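Local atomic coordinates of putative Phosphoglycerate mutase (Plasmodium falciparum, PDB entry 3EOZ), a protein that probably acts as a protein serine/threonine phosphatase of the histidine phosphatase superfamily and may also have phosphoglycerate mutase activity. Residues Met77-Glu82 with Leu102-Pro107; Lys81-Ile86 with Leu151-Gly156. All coordinates share one frame; numbering follows the deposited sequence.

Interaction 1. Residues Met77-Glu82 with Leu102-Pro107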
loop_
_atom_site.group_PDB
_atom_site.type_symbol
_atom_site.label_atom_id
_atom_site.label_comp_id
_atom_site.label_asym_id
_atom_site.label_seq_id
_atom_site.Cartn_x
_atom_site.Cartn_y
_atom_site.Cartn_z
HETATM N N MSE B 77 7.458 27.934 5.350
HETATM C CA MSE B 77 7.527 27.943 3.885
HETATM C C MSE B 77 6.419 28.768 3.284
HETATM O O MSE B 77 5.262 28.693 3.729
HETATM C CB MSE B 77 7.418 26.541 3.301
HETATM C CG MSE B 77 8.704 25.755 3.264
HETATM SE SE MSE B 77 9.519 25.542 4.995
HETATM C CE MSE B 77 11.197 26.503 4.644
ATOM N N ILE B 78 6.778 29.512 2.239
ATOM C CA ILE B 78 5.873 30.457 1.608
ATOM C C ILE B 78 4.606 29.769 1.152
ATOM O O ILE B 78 3.518 30.215 1.482
ATOM C CB ILE B 78 6.544 31.193 0.411
ATOM C CG1 ILE B 78 7.869 31.832 0.874
ATOM C CG2 ILE B 78 5.592 32.230 -0.189
ATOM C CD1 ILE B 78 8.233 33.166 0.216
ATOM N N ARG B 79 4.754 28.686 0.397
ATOM C CA ARG B 79 3.596 27.857 -0.052
ATOM C C ARG B 79 2.721 27.314 1.077
ATOM O O ARG B 79 1.494 27.189 0.908
ATOM C CB ARG B 79 4.057 26.680 -0.917
ATOM C CG ARG B 79 5.406 26.205 -0.566
ATOM C CD ARG B 79 5.722 24.820 -1.058
ATOM N NE ARG B 79 7.070 24.518 -0.589
ATOM C CZ ARG B 79 7.650 23.334 -0.623
ATOM N NH1 ARG B 79 7.016 22.280 -1.128
ATOM N NH2 ARG B 79 8.881 23.211 -0.153
ATOM N N ALA B 80 3.349 26.979 2.207
ATOM C CA ALA B 80 2.611 26.580 3.410
ATOM C C ALA B 80 1.742 27.741 3.862
ATOM O O ALA B 80 0.524 27.609 3.935
ATOM C CB ALA B 80 3.566 26.148 4.521
ATOM N N LYS B 81 2.387 28.880 4.122
ATOM C CA LYS B 81 1.707 30.155 4.418
ATOM C C LYS B 81 0.606 30.485 3.409
ATOM O O LYS B 81 -0.521 30.831 3.778
ATOM C CB LYS B 81 2.733 31.297 4.475
ATOM C CG LYS B 81 3.428 31.392 5.839
ATOM C CD LYS B 81 4.830 31.990 5.806
ATOM C CE LYS B 81 5.407 32.006 7.228
ATOM N NZ LYS B 81 6.887 32.252 7.299
ATOM N N GLU B 82 0.940 30.345 2.136
ATOM C CA GLU B 82 -0.001 30.581 1.057
ATOM C C GLU B 82 -1.252 29.703 1.201
ATOM O O GLU B 82 -2.383 30.213 1.223
ATOM C CB GLU B 82 0.695 30.321 -0.282
ATOM C CG GLU B 82 0.413 31.347 -1.348
ATOM C CD GLU B 82 1.491 31.394 -2.433
ATOM O OE1 GLU B 82 2.696 31.214 -2.125
ATOM O OE2 GLU B 82 1.123 31.635 -3.604
ATOM N N LEU B 102 7.179 22.377 11.885
ATOM C CA LEU B 102 6.545 21.818 10.687
ATOM C C LEU B 102 7.367 21.991 9.401
ATOM O O LEU B 102 6.948 21.540 8.335
ATOM C CB LEU B 102 5.160 22.456 10.467
ATOM C CG LEU B 102 4.007 22.083 11.399
ATOM C CD1 LEU B 102 2.818 22.933 11.095
ATOM C CD2 LEU B 102 3.631 20.584 11.305
ATOM N N ASN B 103 8.522 22.644 9.484
ATOM C CA ASN B 103 9.389 22.828 8.313
ATOM C C ASN B 103 9.837 21.515 7.706
ATOM O O ASN B 103 10.308 20.627 8.415
ATOM C CB ASN B 103 10.648 23.609 8.678
ATOM C CG ASN B 103 10.392 25.095 8.869
ATOM O OD1 ASN B 103 9.249 25.567 8.837
ATOM N ND2 ASN B 103 11.463 25.841 9.065
ATOM N N GLU B 104 9.716 21.421 6.385
ATOM C CA GLU B 104 10.174 20.267 5.607
ATOM C C GLU B 104 11.650 19.976 5.762
ATOM O O GLU B 104 12.074 18.829 5.622
ATOM C CB GLU B 104 9.944 20.542 4.129
ATOM C CG GLU B 104 10.877 21.635 3.596
ATOM C CD GLU B 104 10.336 22.332 2.385
ATOM O OE1 GLU B 104 9.103 22.576 2.351
ATOM O OE2 GLU B 104 11.148 22.649 1.475
ATOM N N GLY B 105 12.446 21.016 5.986
ATOM C CA GLY B 105 13.886 20.854 6.094
ATOM C C GLY B 105 14.550 20.344 4.818
ATOM O O GLY B 105 13.938 20.279 3.744
ATOM N N THR B 106 15.800 19.928 4.966
ATOM C CA THR B 106 16.699 19.804 3.842
ATOM C C THR B 106 16.904 18.363 3.363
ATOM O O THR B 106 17.136 17.450 4.162
ATOM C CB THR B 106 18.056 20.434 4.224
ATOM O OG1 THR B 106 18.468 19.962 5.526
ATOM C CG2 THR B 106 17.930 21.977 4.235
ATOM N N PRO B 107 16.842 18.149 2.046
ATOM C CA PRO B 107 17.132 16.815 1.556
ATOM C C PRO B 107 18.636 16.567 1.646
ATOM O O PRO B 107 19.424 17.493 1.441
ATOM C CB PRO B 107 16.680 16.880 0.099
ATOM C CG PRO B 107 16.948 18.305 -0.310
ATOM C CD PRO B 107 16.855 19.149 0.960
#
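R79 and E104 meet through a guanidinium and a carboxylate turned almost perpendicular to each other, their planes 81° apart. A single terminal nitrogen does the gripping: R79 NH2 lies 2.6 Å from E104 OE1 in a salt bridge and 2.8 Å from E104 OE2. NH2 is therefore shared by both carboxylate oxygens, in place of the two-pronged pairing of coplanar groups. The arginine reaches across by an extended run from CG to NE, whereas E104 CG lies between its backbone N and carbonyl carbon (chi1 69°), and the chain beyond it is extended. The other arm of the arginine, NH1, makes a salt bridge to a bound phosphate, so the guanidinium spans the carboxylate and the anion. This ion is probably from the crystallisation liquor, but its place is consistent with the phosphate pocket of the histidine phosphatase family, whose domain is an alpha/beta fold with a central mixed sheet. R79 comes from the first turn of helix 78-88 and E104 from the loop that leads from strand 95-98 to helix 114-139. The side chain of M77, the N-cap residue of that first helix, runs at a slant to that of E104. Its CG, a methylene, comes within 3.3 Å of E104 OE1, the oxygen nearer to NH2. This selenomethionine then turns at chi2 (58°), which brings SE to 3.9 Å from N103 OD1, and the two side chains cross at about a right angle. The amide oxygen of N103 is engaged by D76 N, which ties the loop to the residue just ahead of M77. On the helix side, K81 N donates to M77 O at 2.9 Å, closing the first turn from which the arginine projects.

Interaction 2. Residues Lys81-Ile86 with Leu151-Gly156. With PO4 (phosphate ion), chain E.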
loop_
_atom_site.group_PDB
_atom_site.type_symbol
_atom_site.label_atom_id
_atom_site.label_comp_id
_atom_site.label_asym_id
_atom_site.label_seq_id
_atom_site.Cartn_x
_atom_site.Cartn_y
_atom_site.Cartn_z
ATOM N N LYS B 81 2.387 28.880 4.122
ATOM C CA LYS B 81 1.707 30.155 4.418
ATOM C C LYS B 81 0.606 30.485 3.409
ATOM O O LYS B 81 -0.521 30.831 3.778
ATOM C CB LYS B 81 2.733 31.297 4.475
ATOM C CG LYS B 81 3.428 31.392 5.839
ATOM C CD LYS B 81 4.830 31.990 5.806
ATOM C CE LYS B 81 5.407 32.006 7.228
ATOM N NZ LYS B 81 6.887 32.252 7.299
ATOM N N GLU B 82 0.940 30.345 2.136
ATOM C CA GLU B 82 -0.001 30.581 1.057
ATOM C C GLU B 82 -1.252 29.703 1.201
ATOM O O GLU B 82 -2.383 30.213 1.223
ATOM C CB GLU B 82 0.695 30.321 -0.282
ATOM C CG GLU B 82 0.413 31.347 -1.348
ATOM C CD GLU B 82 1.491 31.394 -2.433
ATOM O OE1 GLU B 82 2.696 31.214 -2.125
ATOM O OE2 GLU B 82 1.123 31.635 -3.604
ATOM N N THR B 83 -1.041 28.389 1.326
ATOM C CA THR B 83 -2.130 27.421 1.488
ATOM C C THR B 83 -2.953 27.752 2.725
ATOM O O THR B 83 -4.180 27.720 2.678
ATOM C CB THR B 83 -1.572 25.952 1.564
ATOM O OG1 THR B 83 -0.939 25.621 0.323
ATOM C CG2 THR B 83 -2.665 24.940 1.850
ATOM N N ALA B 84 -2.272 28.074 3.827
ATOM C CA ALA B 84 -2.951 28.504 5.058
ATOM C C ALA B 84 -3.854 29.712 4.776
ATOM O O ALA B 84 -5.033 29.715 5.134
ATOM C CB ALA B 84 -1.940 28.833 6.136
ATOM N N ASN B 85 -3.293 30.718 4.110
ATOM C CA ASN B 85 -4.051 31.907 3.738
ATOM C C ASN B 85 -5.330 31.558 2.975
ATOM O O ASN B 85 -6.420 31.896 3.413
ATOM C CB ASN B 85 -3.187 32.868 2.918
ATOM C CG ASN B 85 -2.533 33.941 3.770
ATOM O OD1 ASN B 85 -1.345 33.843 4.124
ATOM N ND2 ASN B 85 -3.307 34.983 4.102
ATOM N N ILE B 86 -5.184 30.864 1.848
ATOM C CA ILE B 86 -6.322 30.473 1.027
ATOM C C ILE B 86 -7.359 29.703 1.857
ATOM O O ILE B 86 -8.576 29.882 1.681
ATOM C CB ILE B 86 -5.855 29.621 -0.169
ATOM C CG1 ILE B 86 -4.996 30.459 -1.123
ATOM C CG2 ILE B 86 -7.040 29.029 -0.928
ATOM C CD1 ILE B 86 -4.242 29.642 -2.171
ATOM N N LEU B 151 -6.363 22.654 12.282
ATOM C CA LEU B 151 -5.912 22.118 11.009
ATOM C C LEU B 151 -4.414 22.241 10.948
ATOM O O LEU B 151 -3.869 23.321 11.139
ATOM C CB LEU B 151 -6.529 22.891 9.854
ATOM C CG LEU B 151 -8.055 22.860 9.765
ATOM C CD1 LEU B 151 -8.550 23.753 8.638
ATOM C CD2 LEU B 151 -8.547 21.463 9.555
ATOM N N VAL B 152 -3.735 21.126 10.709
ATOM C CA VAL B 152 -2.289 21.139 10.625
ATOM C C VAL B 152 -1.953 21.047 9.151
ATOM O O VAL B 152 -2.242 20.048 8.526
ATOM C CB VAL B 152 -1.692 19.979 11.417
ATOM C CG1 VAL B 152 -0.182 20.085 11.468
ATOM C CG2 VAL B 152 -2.266 19.983 12.812
ATOM N N ILE B 153 -1.382 22.105 8.586
ATOM C CA ILE B 153 -0.998 22.094 7.177
ATOM C C ILE B 153 0.424 21.588 7.068
ATOM O O ILE B 153 1.297 22.015 7.821
ATOM C CB ILE B 153 -1.151 23.455 6.508
ATOM C CG1 ILE B 153 -2.605 23.915 6.632
ATOM C CG2 ILE B 153 -0.748 23.375 5.036
ATOM C CD1 ILE B 153 -2.882 25.146 5.857
ATOM N N CYS B 154 0.640 20.660 6.139
ATOM C CA CYS B 154 1.857 19.840 6.140
ATOM C C CYS B 154 2.473 19.662 4.766
ATOM O O CYS B 154 1.783 19.418 3.779
ATOM C CB CYS B 154 1.536 18.443 6.675
ATOM S SG CYS B 154 1.221 18.347 8.429
ATOM N N HIS B 155 3.790 19.759 4.725
ATOM C CA HIS B 155 4.560 19.246 3.609
ATOM C C HIS B 155 4.371 17.730 3.565
ATOM O O HIS B 155 4.136 17.083 4.603
ATOM C CB HIS B 155 6.031 19.584 3.796
ATOM C CG HIS B 155 6.871 19.313 2.588
ATOM N ND1 HIS B 155 7.201 18.036 2.173
ATOM C CD2 HIS B 155 7.460 20.156 1.707
ATOM C CE1 HIS B 155 7.957 18.107 1.092
ATOM N NE2 HIS B 155 8.122 19.381 0.782
ATOM N N GLY B 156 4.459 17.172 2.364
ATOM C CA GLY B 156 4.300 15.735 2.161
ATOM C C GLY B 156 5.260 14.897 2.978
ATOM O O GLY B 156 4.866 13.840 3.472
HETATM P P PO4 E . 4.551 19.587 -0.685
HETATM O O1 PO4 E . 3.559 19.018 0.309
HETATM O O2 PO4 E . 4.900 18.499 -1.673
HETATM O O3 PO4 E . 3.955 20.790 -1.390
HETATM O O4 PO4 E . 5.805 20.061 -0.022
#
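I153 reaches from strand 148-154 to the flank of helix 78-88, where its CD1 methyl approaches the backbone of A84, 3.5 Å from A84 CA and 3.8 Å from A84 CB. So close an approach of helix and sheet is consistent with the small size of alanine. T83 supplies the next contact, its CG2 methyl resting 4.0 Å from I153 CG2. A chi1 of -64° puts the threonine OG1 beside the backbone N, where it hydrogen-bonds to R79 O, and leaves CG2 anti to that N and facing I153. Farther out, I72 and I87 pack against I153, and backbone bonding to Y73 holds its strand beside strand 68-74 in the sheet. Past the strand, the same segment enters the phosphate site: G156 N, at the start of helix 156-166, donates to phosphate O1 over 2.9 Å, with a bent N-H...O angle of 137°. The phosphate lies over one face of the H155 ring, whose ND1 caps N157 N, fixing the ring's rotation. The helix-to-strand contact itself is wholly apolar and buried; it therefore depends on close fit of methyl groups, while the polar contacts to the phosphate are made beyond the end of the strand, and by R79.

Overall arrangement
Both interactions use helix 78-88; their segments overlap at K81 and E82, though neither residue makes a contact in either. Interaction 1 lies near the surface, at the N-terminal end of that helix, and is dominated by charge; interaction 2 is buried farther along, where the helix meets the sheet through methyl groups. Their centres are 9 Å apart, and they join at the bound phosphate: E104 OE1 and R79 NH1 of the first pack against the H155 ring of the second. Loop 102-107 also meets the strand of interaction 2, with L102 against V152. An apolar interior thus adjoins a polar rim, consistent with a pocket suited to phosphate.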